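Local structure of integrase (Enterobacteria phage lambda, 1AE9) at residues 46-51 with 66-71. The protein catalyses, through the catalytic domain described here, site-specific DNA recombination that integrates the phage genome into the host genome and, with excisionase, excises it. Residues are numbered along the deposited sequence; the frame is centred on the assembly and turned at random.
Sequences SDIVDG and IPTALH
The flat group at the centre is the peptide carbonyl of Gly51, and Thr68 N approaches Gly51 O obliquely, 43° above the carbonyl plane and off the lone pairs. Two further groups of the 66-71 segment approach the same oxygen: Thr68 OG1 on the same side as Thr68 N but more steeply above the plane, and Pro67 CA close to the plane. The bond from Thr68 N to Gly51 O, 3.1 Å long, is nearly straight at nitrogen. Its N-H...O angle is 173°. Thr68 OG1, placed between its own backbone N and carbonyl carbon (chi1 57°), gives a weak hydrogen bond to Gly51 O at 3.3 Å. Pro67 CA lies 3.6 Å from Gly51 O in a CA-H...O contact. With OG1 turned that way, the methyl CG2 stands beside the backbone N, and Thr68 CG2 reaches the branch methyl Ile48 CG2 at 4.4 Å, a loose apolar touch. Gly51 takes positive phi, while Thr68 starts the corner of a type I turn from Pro67 to Leu70, so the bond joins the turn between strands 48-49 and 52-56 to the turn that follows strand 63-67. In the mixed sheet of this tyrosine recombinase catalytic domain, strand 52-56 runs between strands 48-49 and 63-67, and Leu83 of helix 79-90 packs on both Ile48 and Thr68.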
# COMPACT_ATOMS: atom_id res chain seq x y z
N SER A 46 -0.18 10.61 22.72
CA SER A 46 -1.41 10.98 23.44
C SER A 46 -2.20 9.75 23.91
O SER A 46 -3.15 9.88 24.68
CB SER A 46 -2.28 11.87 22.55
OG SER A 46 -2.36 11.36 21.23
N ASP A 47 -1.82 8.57 23.42
CA ASP A 47 -2.48 7.33 23.80
C ASP A 47 -1.96 6.79 25.13
O ASP A 47 -2.50 5.81 25.65
CB ASP A 47 -2.29 6.26 22.73
CG ASP A 47 -2.92 6.64 21.40
OD1 ASP A 47 -3.82 7.51 21.37
OD2 ASP A 47 -2.50 6.06 20.38
N ILE A 48 -0.89 7.38 25.65
CA ILE A 48 -0.32 6.94 26.91
C ILE A 48 -0.79 7.87 28.02
O ILE A 48 -0.51 9.07 27.99
CB ILE A 48 1.22 6.91 26.87
CG1 ILE A 48 1.70 5.92 25.81
CG2 ILE A 48 1.79 6.51 28.24
CD1 ILE A 48 3.19 5.94 25.59
N VAL A 49 -1.52 7.32 28.98
CA VAL A 49 -2.04 8.08 30.10
C VAL A 49 -1.80 7.30 31.38
O VAL A 49 -2.16 6.13 31.47
CB VAL A 49 -3.57 8.33 29.95
CG1 VAL A 49 -4.09 9.10 31.16
CG2 VAL A 49 -3.86 9.11 28.68
N ASP A 50 -1.15 7.94 32.34
CA ASP A 50 -0.86 7.34 33.64
C ASP A 50 -0.29 5.93 33.57
O ASP A 50 -0.82 5.00 34.18
CB ASP A 50 -2.12 7.35 34.52
CG ASP A 50 -2.64 8.75 34.78
OD1 ASP A 50 -1.81 9.67 34.96
OD2 ASP A 50 -3.89 8.93 34.80
N GLY A 51 0.79 5.77 32.82
CA GLY A 51 1.42 4.46 32.70
C GLY A 51 0.68 3.41 31.90
O GLY A 51 0.95 2.21 32.07
N ILE A 66 -2.71 -1.15 27.86
CA ILE A 66 -1.48 -1.89 28.10
C ILE A 66 -0.55 -1.20 29.09
O ILE A 66 -0.15 -0.05 28.88
CB ILE A 66 -0.70 -2.14 26.77
CG1 ILE A 66 -1.64 -2.69 25.68
CG2 ILE A 66 0.44 -3.13 26.99
CD1 ILE A 66 -0.98 -2.85 24.31
N PRO A 67 -0.20 -1.88 30.20
CA PRO A 67 0.70 -1.26 31.17
C PRO A 67 2.09 -1.13 30.58
O PRO A 67 2.64 -2.10 30.05
CB PRO A 67 0.65 -2.24 32.35
CG PRO A 67 0.41 -3.56 31.70
CD PRO A 67 -0.60 -3.24 30.63
N THR A 68 2.66 0.07 30.65
CA THR A 68 3.98 0.32 30.09
C THR A 68 5.13 -0.29 30.89
O THR A 68 6.30 -0.17 30.53
CB THR A 68 4.24 1.82 29.90
OG1 THR A 68 4.07 2.49 31.16
CG2 THR A 68 3.27 2.40 28.88
N ALA A 69 4.79 -0.95 31.99
CA ALA A 69 5.79 -1.59 32.83
C ALA A 69 6.17 -2.98 32.30
O ALA A 69 7.08 -3.62 32.83
CB ALA A 69 5.27 -1.70 34.25
N LEU A 70 5.47 -3.44 31.27
CA LEU A 70 5.74 -4.76 30.69
C LEU A 70 7.19 -4.94 30.24
O LEU A 70 7.87 -3.98 29.87
CB LEU A 70 4.80 -5.04 29.52
CG LEU A 70 3.38 -5.52 29.85
CD1 LEU A 70 2.60 -5.74 28.56
CD2 LEU A 70 3.44 -6.82 30.65
N HIS A 71 7.65 -6.19 30.29
CA HIS A 71 9.01 -6.56 29.90
C HIS A 71 8.90 -7.91 29.20
O HIS A 71 8.03 -8.72 29.54
CB HIS A 71 9.91 -6.81 31.13
CG HIS A 71 10.46 -5.57 31.77
ND1 HIS A 71 9.74 -4.83 32.70
CD2 HIS A 71 11.68 -5.00 31.70
CE1 HIS A 71 10.51 -3.85 33.16
NE2 HIS A 71 11.69 -3.93 32.58